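Local atomic coordinates of putative histidinol-phosphate aminotransferase (Erwinia carotovora atroseptica, PDB entry 3LY1), a protein that binds pyridoxal 5'-phosphate and probably acts as a transaminase of the histidinol-phosphate aminotransferase type. Residues Y264-K267 / S268-S272. Sequence-based numbering, arbitrary orientation.
Sequences YSKK and SNDVS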
ATOM      1  N   TYR A 264     -10.549 -23.530  12.203  1.00 18.97           N
ATOM      2  CA  TYR A 264      -9.641 -23.642  13.355  1.00 19.53           C
ATOM      3  C   TYR A 264      -9.336 -22.259  13.995  1.00 19.15           C
ATOM      4  O   TYR A 264      -9.292 -22.129  15.224  1.00 18.22           O
ATOM      5  CB  TYR A 264      -8.338 -24.340  12.918  1.00 20.17           C
ATOM      6  CG  TYR A 264      -7.213 -24.293  13.928  1.00 23.15           C
ATOM      7  CD1 TYR A 264      -7.350 -24.875  15.194  1.00 26.99           C
ATOM      8  CD2 TYR A 264      -5.996 -23.711  13.607  1.00 27.06           C
ATOM      9  CE1 TYR A 264      -6.310 -24.827  16.129  1.00 29.56           C
ATOM     10  CE2 TYR A 264      -4.946 -23.653  14.536  1.00 28.89           C
ATOM     11  CZ  TYR A 264      -5.112 -24.201  15.789  1.00 30.71           C
ATOM     12  OH  TYR A 264      -4.069 -24.141  16.688  1.00 31.56           O
ATOM     13  N   SER A 265      -9.097 -21.272  13.136  1.00 17.92           N
ATOM     14  CA  SER A 265      -8.823 -19.891  13.537  1.00 18.67           C
ATOM     15  C   SER A 265      -9.973 -19.357  14.414  1.00 17.97           C
ATOM     16  O   SER A 265      -9.731 -18.820  15.467  1.00 18.80           O
ATOM     17  CB  SER A 265      -8.577 -19.020  12.286  1.00 18.80           C
ATOM     18  OG  SER A 265      -8.254 -17.666  12.596  1.00 18.63           O
ATOM     19  N   LYS A 266     -11.218 -19.565  14.014  1.00 17.81           N
ATOM     20  CA  LYS A 266     -12.375 -19.153  14.826  1.00 16.89           C
ATOM     21  C   LYS A 266     -12.481 -19.968  16.141  1.00 17.63           C
ATOM     22  O   LYS A 266     -12.655 -19.415  17.238  1.00 15.64           O
ATOM     23  CB  LYS A 266     -13.685 -19.320  14.034  1.00 16.88           C
ATOM     24  CG  LYS A 266     -14.919 -19.151  14.896  1.00 16.63           C
ATOM     25  CD  LYS A 266     -16.189 -19.010  14.118  1.00 18.11           C
ATOM     26  CE  LYS A 266     -17.298 -18.517  15.026  1.00 19.79           C
ATOM     27  NZ  LYS A 266     -17.511 -19.444  16.176  1.00 19.22           N
ATOM     28  N   LYS A 267     -12.365 -21.289  16.019  1.00 17.62           N
ATOM     29  CA  LYS A 267     -12.527 -22.182  17.173  1.00 19.15           C
ATOM     30  C   LYS A 267     -11.514 -21.871  18.261  1.00 18.89           C
ATOM     31  O   LYS A 267     -11.884 -21.782  19.437  1.00 19.33           O
ATOM     32  CB  LYS A 267     -12.411 -23.647  16.756  1.00 19.69           C
ATOM     33  CG  LYS A 267     -12.595 -24.636  17.940  1.00 24.84           C
ATOM     34  CD  LYS A 267     -12.390 -26.117  17.531  1.00 29.17           C
ATOM     35  CE  LYS A 267     -13.047 -27.120  18.526  1.00 32.10           C
ATOM     36  NZ  LYS A 267     -13.244 -26.562  19.932  1.00 34.83           N
ATOM     37  N   SER A 268     -10.248 -21.679  17.873  1.00 18.49           N
ATOM     38  CA  SER A 268      -9.198 -21.323  18.832  1.00 18.56           C
ATOM     39  C   SER A 268      -9.518 -19.985  19.510  1.00 18.14           C
ATOM     40  O   SER A 268      -9.347 -19.828  20.728  1.00 18.16           O
ATOM     41  CB  SER A 268      -7.817 -21.281  18.164  1.00 18.46           C
ATOM     42  OG  SER A 268      -6.803 -20.829  19.065  1.00 21.49           O
ATOM     43  N   ASN A 269     -10.019 -19.028  18.725  1.00 17.81           N
ATOM     44  CA  ASN A 269     -10.444 -17.756  19.283  1.00 17.15           C
ATOM     45  C   ASN A 269     -11.555 -17.936  20.321  1.00 16.98           C
ATOM     46  O   ASN A 269     -11.527 -17.272  21.363  1.00 16.54           O
ATOM     47  CB  ASN A 269     -10.938 -16.819  18.194  1.00 16.77           C
ATOM     48  CG  ASN A 269     -11.219 -15.427  18.719  1.00 16.26           C
ATOM     49  OD1 ASN A 269     -10.326 -14.760  19.223  1.00 16.95           O
ATOM     50  ND2 ASN A 269     -12.474 -14.969  18.582  1.00 15.44           N
ATOM     51  N   ASP A 270     -12.517 -18.805  20.017  1.00 16.81           N
ATOM     52  CA  ASP A 270     -13.640 -19.076  20.912  1.00 17.54           C
ATOM     53  C   ASP A 270     -13.160 -19.668  22.233  1.00 17.31           C
ATOM     54  O   ASP A 270     -13.652 -19.290  23.288  1.00 17.34           O
ATOM     55  CB  ASP A 270     -14.644 -20.055  20.270  1.00 17.07           C
ATOM     56  CG  ASP A 270     -15.467 -19.425  19.120  1.00 19.26           C
ATOM     57  OD1 ASP A 270     -15.711 -18.187  19.116  1.00 18.12           O
ATOM     58  OD2 ASP A 270     -15.910 -20.187  18.232  1.00 15.39           O
ATOM     59  N   VAL A 271     -12.224 -20.614  22.160  1.00 17.19           N
ATOM     60  CA  VAL A 271     -11.654 -21.211  23.353  1.00 17.31           C
ATOM     61  C   VAL A 271     -10.941 -20.138  24.199  1.00 17.64           C
ATOM     62  O   VAL A 271     -11.118 -20.105  25.408  1.00 16.37           O
ATOM     63  CB  VAL A 271     -10.680 -22.352  23.009  1.00 17.82           C
ATOM     64  CG1 VAL A 271      -9.986 -22.879  24.300  1.00 18.61           C
ATOM     65  CG2 VAL A 271     -11.421 -23.493  22.232  1.00 16.57           C
ATOM     66  N   SER A 272     -10.120 -19.300  23.558  1.00 16.31           N
ATOM     67  CA  SER A 272      -9.385 -18.269  24.266  1.00 18.25           C
ATOM     68  C   SER A 272     -10.334 -17.292  24.960  1.00 17.73           C
ATOM     69  O   SER A 272     -10.076 -16.881  26.091  1.00 18.49           O
ATOM     70  CB  SER A 272      -8.447 -17.511  23.330  1.00 18.08           C
ATOM     71  OG  SER A 272      -7.375 -18.367  22.952  1.00 23.37           O
TER
HETATM   72  O   HOH W   1      -5.059 -22.811  19.430  1.00 28.94           O
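K266 and D270, one helical turn apart, are joined by an i to i+4 salt bridge in which K266 NZ lies 2.7 Å from D270 OD2, which accepts through its syn lone pair. The lysine runs extended through its first three torsions and then bends at the last (chi4 -58°), which turns the ammonium group toward OD2; its CG also passes 3.6 Å from D270 OD2. On the aspartate side, CG stands anti to the carbonyl carbon (chi1 -72°), bringing the carboxylate back toward the preceding turn. N187 links both partners, accepting from K266 NZ through OD1 and donating to D270 OD1 through ND2, while R273 forms a second salt bridge with D270 OD1. Two basic groups around one carboxylate would be expected to stabilise its negative charge.

Beneath these side chains the backbone is regular alpha-helix. The bond from S268 N to Y264 O measures 2.9 Å and is nearly straight (169°), whereas that from N269 N to S265 O is longer, at 3.3 Å.

The tightly packed face holds S265 and N269: S265 OG bonds to I214 O and N26 ND2, and N269 ND2 to G292 O, with F185 and L332 against N269. The looser flank is formed by Y264, K267 and V271. Buried S268 lies at its edge, where a water bridges S268 OG, at 2.7 Å, and Y264 OH, at 3.2 Å, while the exposed side chain of K267 only skirts that of V271, NZ to CG2 being 4.2 Å.

Both segments lie on the long helix 259-283. The side chain of S265 is about 8 Å from that of the cofactor-binding K213, and farther along the helix S268, V271 and S272 rest on P335 at the start of helix 335-350, just beyond strand 327-331.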